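Local coordinates for beta-galactosidase (Geobacillus stearothermophilus, PDB 4OIF), which probably hydrolyses terminal non-reducing beta-D-galactose residues from beta-D-galactosides, as a zinc-binding member of glycoside hydrolase family 42, at residues A[21-26]-A[71-76]; A[270-275]-A[460-465]; A[307-312]-A[417-422]. One frame throughout, in Å; residues are numbered along the deposited sequence.

Interaction 1: residues A[21-26]-A[71-76]; sequences YNPDQW and DKVFDD
The phenol ring of Y21 meets V73 at its edge and P23 on one face. V73 CG1 lies near the ring plane, 4.5 Å from Y21 CE2, a loose touch, while P23 CD sits 3.4 Å above the plane and over the ring centre, a CH-pi type of packing between residues two apart in the chain. Beyond the two segments, W362 meets the same ring with the planes nearly perpendicular, and Y21 OH is hydrogen-bonded to D36, so a large aromatic with one polar end suits a pocket that is apolar around the ring and acidic at the hydroxyl. The closest approach across the segments belongs to the proline: P23 CG is 3.6 Å from V73 CG2, the two side chains crossing at about a right angle. V73 has CG1 anti to its backbone N (chi1 162°), which sends one methyl to the tyrosine and the other to the pyrrolidine ring. A branched residue on a helix can thus serve two neighbours at once.

In the TIM barrel, strand 16-21 is followed by the loop that holds P23, and helix 68-79, which carries V73, follows the adjacent parallel strand 47-50. The contact therefore joins the loop after strand 16-21 to helix 68-79, on the outside of the barrel, with L33 of helix 30-42 also touching both Y21 and P23. Proline fits the start of the 3-10 turn, where it needs no amide hydrogen and P23 O accepts from W26 N at 2.7 Å. Just past this turn, W192 of a neighbouring subunit meets the W26 ring edge-to-face. On the same helix as V73, K72 NZ meets D76 OD2 on its syn side at 3.0 Å, a salt bridge between residues four apart, about one turn.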
loop_
_atom_site.group_PDB
_atom_site.type_symbol
_atom_site.label_atom_id
_atom_site.label_comp_id
_atom_site.label_asym_id
_atom_site.label_seq_id
_atom_site.Cartn_x
_atom_site.Cartn_y
_atom_site.Cartn_z
ATOM N N TYR A 21 -10.129 29.156 -20.597
ATOM C CA TYR A 21 -9.494 30.457 -20.445
ATOM C C TYR A 21 -9.908 31.029 -19.086
ATOM O O TYR A 21 -11.103 31.122 -18.781
ATOM C CB TYR A 21 -9.874 31.391 -21.618
ATOM C CG TYR A 21 -9.328 32.795 -21.498
ATOM C CD1 TYR A 21 -7.990 33.008 -21.212
ATOM C CD2 TYR A 21 -10.147 33.905 -21.682
ATOM C CE1 TYR A 21 -7.475 34.277 -21.090
ATOM C CE2 TYR A 21 -9.637 35.190 -21.562
ATOM C CZ TYR A 21 -8.296 35.364 -21.261
ATOM O OH TYR A 21 -7.751 36.624 -21.132
ATOM N N ASN A 22 -8.920 31.391 -18.268
ATOM C CA ASN A 22 -9.182 31.818 -16.887
ATOM C C ASN A 22 -8.657 33.199 -16.526
ATOM O O ASN A 22 -7.817 33.330 -15.636
ATOM C CB ASN A 22 -8.596 30.801 -15.916
ATOM C CG ASN A 22 -9.229 29.444 -16.066
ATOM O OD1 ASN A 22 -10.424 29.291 -15.836
ATOM N ND2 ASN A 22 -8.439 28.451 -16.459
ATOM N N PRO A 23 -9.168 34.237 -17.203
ATOM C CA PRO A 23 -8.760 35.613 -16.920
ATOM C C PRO A 23 -9.110 36.027 -15.496
ATOM O O PRO A 23 -8.512 36.965 -14.980
ATOM C CB PRO A 23 -9.558 36.432 -17.941
ATOM C CG PRO A 23 -10.762 35.587 -18.227
ATOM C CD PRO A 23 -10.254 34.185 -18.198
ATOM N N ASP A 24 -10.051 35.327 -14.872
ATOM C CA ASP A 24 -10.439 35.633 -13.499
ATOM C C ASP A 24 -9.256 35.453 -12.532
ATOM O O ASP A 24 -9.283 35.941 -11.404
ATOM C CB ASP A 24 -11.648 34.773 -13.068
ATOM C CG ASP A 24 -11.519 33.299 -13.479
ATOM O OD1 ASP A 24 -11.209 33.003 -14.662
ATOM O OD2 ASP A 24 -11.731 32.427 -12.607
ATOM N N GLN A 25 -8.208 34.770 -12.984
ATOM C CA GLN A 25 -6.992 34.648 -12.189
ATOM C C GLN A 25 -5.986 35.759 -12.481
ATOM O O GLN A 25 -4.914 35.807 -11.877
ATOM C CB GLN A 25 -6.331 33.304 -12.435
ATOM C CG GLN A 25 -7.213 32.124 -12.146
ATOM C CD GLN A 25 -6.590 30.835 -12.630
ATOM O OE1 GLN A 25 -5.370 30.747 -12.783
ATOM N NE2 GLN A 25 -7.425 29.834 -12.894
ATOM N N TRP A 26 -6.335 36.648 -13.403
ATOM C CA TRP A 26 -5.411 37.682 -13.852
ATOM C C TRP A 26 -6.050 39.075 -13.906
ATOM O O TRP A 26 -5.620 39.928 -14.681
ATOM C CB TRP A 26 -4.861 37.323 -15.236
ATOM C CG TRP A 26 -4.142 36.016 -15.289
ATOM C CD1 TRP A 26 -4.682 34.794 -15.563
ATOM C CD2 TRP A 26 -2.744 35.798 -15.069
ATOM N NE1 TRP A 26 -3.710 33.828 -15.528
ATOM C CE2 TRP A 26 -2.510 34.413 -15.227
ATOM C CE3 TRP A 26 -1.667 36.637 -14.755
ATOM C CZ2 TRP A 26 -1.238 33.844 -15.082
ATOM C CZ3 TRP A 26 -0.406 36.076 -14.614
ATOM C CH2 TRP A 26 -0.201 34.690 -14.774
ATOM N N ASP A 71 -18.068 40.518 -18.655
ATOM C CA ASP A 71 -18.631 41.305 -19.753
ATOM C C ASP A 71 -17.524 41.681 -20.709
ATOM O O ASP A 71 -17.633 41.516 -21.948
ATOM C CB ASP A 71 -19.285 42.586 -19.255
ATOM C CG ASP A 71 -20.482 42.343 -18.366
ATOM O OD1 ASP A 71 -21.019 41.215 -18.308
ATOM O OD2 ASP A 71 -20.895 43.319 -17.726
ATOM N N LYS A 72 -16.450 42.196 -20.112
ATOM C CA LYS A 72 -15.331 42.649 -20.910
ATOM C C LYS A 72 -14.668 41.471 -21.606
ATOM O O LYS A 72 -14.236 41.606 -22.745
ATOM C CB LYS A 72 -14.319 43.429 -20.072
ATOM C CG LYS A 72 -13.042 43.730 -20.842
ATOM C CD LYS A 72 -12.488 45.120 -20.568
ATOM C CE LYS A 72 -11.228 45.371 -21.395
ATOM N NZ LYS A 72 -10.156 44.375 -21.090
ATOM N N VAL A 73 -14.605 40.317 -20.948
ATOM C CA VAL A 73 -14.076 39.123 -21.612
ATOM C C VAL A 73 -14.907 38.741 -22.856
ATOM O O VAL A 73 -14.337 38.479 -23.920
ATOM C CB VAL A 73 -13.991 37.920 -20.632
ATOM C CG1 VAL A 73 -13.878 36.583 -21.381
ATOM C CG2 VAL A 73 -12.825 38.111 -19.665
ATOM N N PHE A 74 -16.237 38.725 -22.726
ATOM C CA PHE A 74 -17.123 38.357 -23.843
ATOM C C PHE A 74 -16.937 39.302 -25.003
ATOM O O PHE A 74 -16.784 38.875 -26.169
ATOM C CB PHE A 74 -18.594 38.372 -23.430
ATOM C CG PHE A 74 -19.127 37.028 -23.006
ATOM C CD1 PHE A 74 -18.934 36.565 -21.710
ATOM C CD2 PHE A 74 -19.841 36.241 -23.896
ATOM C CE1 PHE A 74 -19.426 35.337 -21.313
ATOM C CE2 PHE A 74 -20.336 35.011 -23.504
ATOM C CZ PHE A 74 -20.129 34.559 -22.203
ATOM N N ASP A 75 -16.932 40.594 -24.676
ATOM C CA ASP A 75 -16.760 41.602 -25.713
ATOM C C ASP A 75 -15.398 41.469 -26.392
ATOM O O ASP A 75 -15.322 41.485 -27.609
ATOM C CB ASP A 75 -16.951 43.008 -25.149
ATOM C CG ASP A 75 -18.419 43.342 -24.921
ATOM O OD1 ASP A 75 -19.282 42.559 -25.387
ATOM O OD2 ASP A 75 -18.711 44.380 -24.281
ATOM N N ASP A 76 -14.342 41.313 -25.603
ATOM C CA ASP A 76 -12.971 41.242 -26.114
ATOM C C ASP A 76 -12.740 40.031 -27.005
ATOM O O ASP A 76 -12.076 40.122 -28.038
ATOM C CB ASP A 76 -11.959 41.199 -24.961
ATOM C CG ASP A 76 -11.757 42.541 -24.320
ATOM O OD1 ASP A 76 -12.223 43.537 -24.896
ATOM O OD2 ASP A 76 -11.114 42.612 -23.256
#

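Interaction 2: residues A[270-275]-A[460-465]; sequences DYSKFA and TKEHDF
The helical turn 271-274 and the type I beta turn T460 to H463 face each other with the CA atoms of S272 and T460 6.6 Å apart, close enough for small side chains to meet directly. Here the catalytic TIM-barrel domain touches the trimerisation domain, at the loop that follows strand 456-459. S272 CB lies 3.6 Å from T460 CG2, methylene against methyl, and W419 of helix 419-427 touches both residues. A serine fits because it offers a short apolar carbon to the threonine while its hydroxyl serves other partners. On the more exposed side, E462 CG approaches S272 O at 4.2 Å, the glutamate chain bending at chi2 (-66°) so that its carboxylate turns toward the polar side of the contact.

Each turn is also held by bonds of its own. D270 is the N-cap of the helix: D270 OD1 takes both S272 N and S272 OG, from the same face of the carboxylate, the hydroxyl bond being 2.8 Å long. On the other side T460 OG1 accepts from E462 N, an ST turn, and also pairs in the ring plane with H463 ND1 at 3.3 Å; its chi1 of 70° brings the oxygen round between N and the carbonyl carbon, leaving the methyl for S272. E462 OE1 forms a salt bridge with K276, and K461 NZ one with D418. One water bridges the domains: it donates to S272 OG and to E462 OE2, each at 2.9 Å, and accepts from K461 NZ at 2.7 Å.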
loop_
_atom_site.group_PDB
_atom_site.type_symbol
_atom_site.label_atom_id
_atom_site.label_comp_id
_atom_site.label_asym_id
_atom_site.label_seq_id
_atom_site.Cartn_x
_atom_site.Cartn_y
_atom_site.Cartn_z
ATOM N N ASP A 270 -22.470 6.369 -15.246
ATOM C CA ASP A 270 -22.925 5.684 -16.444
ATOM C C ASP A 270 -23.177 6.709 -17.561
ATOM O O ASP A 270 -24.245 7.320 -17.636
ATOM C CB ASP A 270 -24.181 4.872 -16.146
ATOM C CG ASP A 270 -24.565 3.957 -17.285
ATOM O OD1 ASP A 270 -23.978 4.074 -18.379
ATOM O OD2 ASP A 270 -25.459 3.113 -17.085
ATOM N N TYR A 271 -22.190 6.899 -18.429
ATOM C CA TYR A 271 -22.306 7.900 -19.481
ATOM C C TYR A 271 -23.327 7.518 -20.549
ATOM O O TYR A 271 -23.799 8.382 -21.289
ATOM C CB TYR A 271 -20.953 8.139 -20.141
ATOM C CG TYR A 271 -19.986 8.956 -19.330
ATOM C CD1 TYR A 271 -20.437 9.828 -18.345
ATOM C CD2 TYR A 271 -18.617 8.854 -19.548
ATOM C CE1 TYR A 271 -19.554 10.578 -17.607
ATOM C CE2 TYR A 271 -17.728 9.594 -18.813
ATOM C CZ TYR A 271 -18.200 10.460 -17.846
ATOM O OH TYR A 271 -17.301 11.208 -17.124
ATOM N N SER A 272 -23.664 6.233 -20.648
ATOM C CA SER A 272 -24.624 5.814 -21.663
ATOM C C SER A 272 -26.001 6.360 -21.296
ATOM O O SER A 272 -26.866 6.535 -22.148
ATOM C CB SER A 272 -24.667 4.295 -21.806
ATOM O OG SER A 272 -25.363 3.691 -20.742
ATOM N N LYS A 273 -26.175 6.644 -20.010
ATOM C CA LYS A 273 -27.402 7.218 -19.481
ATOM C C LYS A 273 -27.341 8.740 -19.506
ATOM O O LYS A 273 -28.362 9.407 -19.731
ATOM C CB LYS A 273 -27.643 6.711 -18.045
ATOM C CG LYS A 273 -29.097 6.688 -17.607
ATOM C CD LYS A 273 -29.227 6.158 -16.186
ATOM C CE LYS A 273 -30.671 5.822 -15.844
ATOM N NZ LYS A 273 -31.571 6.971 -16.152
ATOM N N PHE A 274 -26.145 9.286 -19.272
ATOM C CA PHE A 274 -25.975 10.737 -19.143
ATOM C C PHE A 274 -26.088 11.362 -20.545
ATOM O O PHE A 274 -26.621 12.469 -20.709
ATOM C CB PHE A 274 -24.619 11.078 -18.495
ATOM C CG PHE A 274 -24.581 12.423 -17.784
ATOM C CD1 PHE A 274 -24.018 12.538 -16.524
ATOM C CD2 PHE A 274 -25.188 13.543 -18.336
ATOM C CE1 PHE A 274 -23.990 13.762 -15.867
ATOM C CE2 PHE A 274 -25.173 14.769 -17.685
ATOM C CZ PHE A 274 -24.576 14.874 -16.442
ATOM N N ALA A 275 -25.592 10.639 -21.550
ATOM C CA ALA A 275 -25.547 11.135 -22.925
ATOM C C ALA A 275 -26.923 11.554 -23.434
ATOM O O ALA A 275 -27.048 12.524 -24.195
ATOM C CB ALA A 275 -24.946 10.084 -23.838
ATOM N N THR A 460 -23.420 0.942 -26.797
ATOM C CA THR A 460 -24.033 0.474 -25.570
ATOM C C THR A 460 -25.319 -0.249 -25.927
ATOM O O THR A 460 -25.728 -0.231 -27.086
ATOM C CB THR A 460 -24.335 1.626 -24.617
ATOM O OG1 THR A 460 -25.401 2.421 -25.151
ATOM C CG2 THR A 460 -23.108 2.483 -24.448
ATOM N N LYS A 461 -25.958 -0.884 -24.946
ATOM C CA LYS A 461 -27.209 -1.593 -25.202
ATOM C C LYS A 461 -28.327 -0.616 -25.570
ATOM O O LYS A 461 -29.368 -1.029 -26.058
ATOM C CB LYS A 461 -27.612 -2.439 -23.995
ATOM C CG LYS A 461 -27.882 -1.657 -22.727
ATOM C CD LYS A 461 -28.116 -2.610 -21.573
ATOM C CE LYS A 461 -28.596 -1.887 -20.331
ATOM N NZ LYS A 461 -27.520 -1.040 -19.774
ATOM N N GLU A 462 -28.089 0.678 -25.358
ATOM C CA GLU A 462 -29.001 1.735 -25.798
ATOM C C GLU A 462 -28.940 2.004 -27.314
ATOM O O GLU A 462 -29.431 3.032 -27.779
ATOM C CB GLU A 462 -28.697 3.053 -25.059
ATOM C CG GLU A 462 -28.524 2.945 -23.549
ATOM C CD GLU A 462 -29.805 2.550 -22.833
ATOM O OE1 GLU A 462 -30.904 2.989 -23.257
ATOM O OE2 GLU A 462 -29.704 1.791 -21.841
ATOM N N HIS A 463 -28.325 1.108 -28.077
ATOM C CA HIS A 463 -28.133 1.317 -29.514
ATOM C C HIS A 463 -28.858 0.291 -30.356
ATOM O O HIS A 463 -29.138 -0.822 -29.915
ATOM C CB HIS A 463 -26.647 1.268 -29.895
ATOM C CG HIS A 463 -25.910 2.542 -29.644
ATOM N ND1 HIS A 463 -25.554 2.961 -28.379
ATOM C CD2 HIS A 463 -25.449 3.485 -30.496
ATOM C CE1 HIS A 463 -24.914 4.113 -28.462
ATOM N NE2 HIS A 463 -24.837 4.454 -29.735
ATOM N N ASP A 464 -29.120 0.681 -31.594
ATOM C CA ASP A 464 -29.686 -0.201 -32.589
ATOM C C ASP A 464 -28.647 -1.222 -33.049
ATOM O O ASP A 464 -27.705 -0.874 -33.757
ATOM C CB ASP A 464 -30.183 0.631 -33.767
ATOM C CG ASP A 464 -31.028 -0.160 -34.734
ATOM O OD1 ASP A 464 -30.938 -1.409 -34.758
ATOM O OD2 ASP A 464 -31.779 0.493 -35.488
ATOM N N PHE A 465 -28.816 -2.479 -32.656
ATOM C CA PHE A 465 -27.886 -3.527 -33.065
ATOM C C PHE A 465 -27.955 -3.797 -34.568
ATOM O O PHE A 465 -26.945 -4.114 -35.213
ATOM C CB PHE A 465 -28.172 -4.830 -32.319
ATOM C CG PHE A 465 -27.930 -4.762 -30.847
ATOM C CD1 PHE A 465 -27.141 -3.762 -30.303
ATOM C CD2 PHE A 465 -28.491 -5.707 -30.004
ATOM C CE1 PHE A 465 -26.917 -3.703 -28.945
ATOM C CE2 PHE A 465 -28.269 -5.652 -28.643
ATOM C CZ PHE A 465 -27.476 -4.647 -28.114
HETATM O O HOH W 1 -26.947 1.259 -21.019
#

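Interaction 3: residues A[307-312]-A[417-422]; sequences NDLYRS and YDWENN
L309 and W419 make the closer part of this buried contact, advancing from opposite directions until L309 CD2 is 4.1 Å from W419 CH2, the far corner of the indole. The rest is looser. L309 CD1 comes obliquely to the Y417 ring, 4.4 Å from its CD2, and Y310 meets the tryptophan edge to edge, Y310 CE1 and W419 CH2 being 4.4 Å apart with each atom near the plane of the other ring. The leucine holds CG anti to its backbone N (chi1 173°), which extends the fork away from the helix and sends CD1 toward Y417 and CD2 toward W419. P265 packs on L309, Y417 and W419 alike. Tighter still is the packing between the aromatics of 417-422 themselves, where Y417 turns its edge to the indole face and its CE2 stands 3.4 Å above the centre.

Helix 296-312 is an outer helix of the TIM barrel, leading to strand 319-322 and the predicted nucleophile E322, whose side chain is about 11 Å from that of Y310. Its partner belongs to the trimerisation domain, at the turn from strand 413-416 into helix 419-427, within an alpha/beta fold where 413-416 and 456-459 run parallel. The aromatics keep their polar ends employed: Y310 OH is hydrogen-bonded to M257 O and W419 NE1 to F266 O, and Y417 OH receives N422 ND2 at 2.8 Å in the amide plane. Aspartate suits the N-cap position, D418 OD2 accepting from N421 N at 2.8 Å. Away from the hydrophobic side, R311 NH1 meets the anti side of D308 OD1 at 2.8 Å, in the guanidinium plane, while R311 NH2 pairs with D457 of the trimerisation domain.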
loop_
_atom_site.group_PDB
_atom_site.type_symbol
_atom_site.label_atom_id
_atom_site.label_comp_id
_atom_site.label_asym_id
_atom_site.label_seq_id
_atom_site.Cartn_x
_atom_site.Cartn_y
_atom_site.Cartn_z
ATOM N N ASN A 307 -12.408 7.375 -28.286
ATOM C CA ASN A 307 -13.061 8.260 -29.240
ATOM C C ASN A 307 -14.246 7.579 -29.889
ATOM O O ASN A 307 -15.299 8.168 -30.026
ATOM C CB ASN A 307 -12.089 8.720 -30.308
ATOM C CG ASN A 307 -11.148 9.795 -29.819
ATOM O OD1 ASN A 307 -11.375 10.432 -28.782
ATOM N ND2 ASN A 307 -10.087 10.020 -30.580
ATOM N N ASP A 308 -14.078 6.325 -30.280
ATOM C CA ASP A 308 -15.150 5.634 -30.958
ATOM C C ASP A 308 -16.325 5.476 -30.002
ATOM O O ASP A 308 -17.501 5.643 -30.381
ATOM C CB ASP A 308 -14.655 4.296 -31.487
ATOM C CG ASP A 308 -13.682 4.464 -32.644
ATOM O OD1 ASP A 308 -13.617 5.576 -33.217
ATOM O OD2 ASP A 308 -12.978 3.496 -32.982
ATOM N N LEU A 309 -16.004 5.193 -28.748
ATOM C CA LEU A 309 -17.049 5.058 -27.758
ATOM C C LEU A 309 -17.859 6.357 -27.638
ATOM O O LEU A 309 -19.090 6.350 -27.766
ATOM C CB LEU A 309 -16.448 4.652 -26.404
ATOM C CG LEU A 309 -17.417 4.625 -25.216
ATOM C CD1 LEU A 309 -18.566 3.642 -25.430
ATOM C CD2 LEU A 309 -16.671 4.313 -23.941
ATOM N N TYR A 310 -17.168 7.472 -27.426
ATOM C CA TYR A 310 -17.847 8.732 -27.126
ATOM C C TYR A 310 -18.507 9.378 -28.348
ATOM O O TYR A 310 -19.508 10.086 -28.224
ATOM C CB TYR A 310 -16.871 9.706 -26.465
ATOM C CG TYR A 310 -16.554 9.318 -25.036
ATOM C CD1 TYR A 310 -17.378 8.430 -24.346
ATOM C CD2 TYR A 310 -15.445 9.836 -24.375
ATOM C CE1 TYR A 310 -17.110 8.064 -23.046
ATOM C CE2 TYR A 310 -15.167 9.475 -23.064
ATOM C CZ TYR A 310 -16.003 8.579 -22.409
ATOM O OH TYR A 310 -15.750 8.192 -21.112
ATOM N N ARG A 311 -17.960 9.127 -29.527
ATOM C CA ARG A 311 -18.638 9.531 -30.746
ATOM C C ARG A 311 -19.937 8.754 -30.830
ATOM O O ARG A 311 -21.006 9.333 -31.007
ATOM C CB ARG A 311 -17.779 9.279 -31.988
ATOM C CG ARG A 311 -18.378 9.836 -33.291
ATOM C CD ARG A 311 -17.764 9.166 -34.497
ATOM N NE ARG A 311 -17.933 7.721 -34.409
ATOM C CZ ARG A 311 -16.956 6.856 -34.160
ATOM N NH1 ARG A 311 -15.710 7.287 -33.981
ATOM N NH2 ARG A 311 -17.236 5.561 -34.086
ATOM N N SER A 312 -19.846 7.440 -30.652
ATOM C CA SER A 312 -21.014 6.595 -30.853
ATOM C C SER A 312 -22.177 6.835 -29.878
ATOM O O SER A 312 -23.307 6.486 -30.198
ATOM C CB SER A 312 -20.600 5.124 -30.803
ATOM O OG SER A 312 -19.718 4.817 -31.871
ATOM N N TYR A 417 -20.235 -2.317 -25.175
ATOM C CA TYR A 417 -19.716 -2.024 -23.854
ATOM C C TYR A 417 -20.886 -1.689 -22.925
ATOM O O TYR A 417 -21.868 -1.091 -23.359
ATOM C CB TYR A 417 -18.734 -0.860 -23.921
ATOM C CG TYR A 417 -18.285 -0.351 -22.573
ATOM C CD1 TYR A 417 -17.374 -1.071 -21.815
ATOM C CD2 TYR A 417 -18.758 0.858 -22.066
ATOM C CE1 TYR A 417 -16.939 -0.608 -20.585
ATOM C CE2 TYR A 417 -18.335 1.328 -20.829
ATOM C CZ TYR A 417 -17.418 0.583 -20.093
ATOM O OH TYR A 417 -16.972 1.006 -18.857
ATOM N N ASP A 418 -20.786 -2.080 -21.658
ATOM C CA ASP A 418 -21.845 -1.801 -20.691
ATOM C C ASP A 418 -21.249 -1.397 -19.331
ATOM O O ASP A 418 -20.475 -2.152 -18.721
ATOM C CB ASP A 418 -22.762 -3.019 -20.552
ATOM C CG ASP A 418 -24.018 -2.724 -19.760
ATOM O OD1 ASP A 418 -24.953 -2.134 -20.324
ATOM O OD2 ASP A 418 -24.084 -3.100 -18.576
ATOM N N TRP A 419 -21.607 -0.195 -18.882
ATOM C CA TRP A 419 -21.114 0.381 -17.625
ATOM C C TRP A 419 -21.536 -0.448 -16.423
ATOM O O TRP A 419 -20.740 -0.711 -15.520
ATOM C CB TRP A 419 -21.612 1.827 -17.456
ATOM C CG TRP A 419 -20.632 2.909 -17.908
ATOM C CD1 TRP A 419 -19.692 3.537 -17.134
ATOM C CD2 TRP A 419 -20.524 3.496 -19.219
ATOM N NE1 TRP A 419 -19.005 4.461 -17.880
ATOM C CE2 TRP A 419 -19.497 4.464 -19.159
ATOM C CE3 TRP A 419 -21.202 3.302 -20.432
ATOM C CZ2 TRP A 419 -19.117 5.229 -20.275
ATOM C CZ3 TRP A 419 -20.828 4.066 -21.540
ATOM C CH2 TRP A 419 -19.796 5.017 -21.452
ATOM N N GLU A 420 -22.800 -0.846 -16.403
ATOM C CA GLU A 420 -23.300 -1.615 -15.283
ATOM C C GLU A 420 -22.593 -2.974 -15.232
ATOM O O GLU A 420 -22.249 -3.455 -14.159
ATOM C CB GLU A 420 -24.826 -1.746 -15.364
ATOM C CG GLU A 420 -25.539 -0.430 -14.999
ATOM C CD GLU A 420 -27.066 -0.458 -15.152
ATOM O OE1 GLU A 420 -27.625 -1.403 -15.750
ATOM O OE2 GLU A 420 -27.709 0.488 -14.661
ATOM N N ASN A 421 -22.346 -3.568 -16.394
ATOM C CA ASN A 421 -21.555 -4.790 -16.478
ATOM C C ASN A 421 -20.140 -4.606 -15.923
ATOM O O ASN A 421 -19.631 -5.461 -15.203
ATOM C CB ASN A 421 -21.487 -5.281 -17.927
ATOM C CG ASN A 421 -20.672 -6.549 -18.072
ATOM O OD1 ASN A 421 -20.984 -7.574 -17.466
ATOM N ND2 ASN A 421 -19.635 -6.493 -18.897
ATOM N N ASN A 422 -19.511 -3.490 -16.263
ATOM C CA ASN A 422 -18.212 -3.148 -15.707
ATOM C C ASN A 422 -18.260 -3.099 -14.169
ATOM O O ASN A 422 -17.455 -3.738 -13.482
ATOM C CB ASN A 422 -17.743 -1.807 -16.285
ATOM C CG ASN A 422 -16.232 -1.676 -16.322
ATOM O OD1 ASN A 422 -15.519 -2.370 -15.604
ATOM N ND2 ASN A 422 -15.737 -0.769 -17.151
#

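Interactions 2 and 3 are one interdomain seam at two places, their centres 7 Å apart, whereas interaction 1 stays within the TIM barrel, its centre about 36 Å from that of interaction 3, and lies beside another subunit. All three are largely buried, but their chemistry differs: interaction 1 is a small aliphatic and aromatic patch between a loop and a helix, interaction 3 is a wider aromatic one, and interaction 2, with an exposed glutamate at one side, is the more polar member, where direct packing is supplemented by a bridging water. Polar bonds also run between interactions 2 and 3: H463 NE2 probably hydrogen-bonds S312 O at 2.6 Å, and K461 forms a salt bridge with D418.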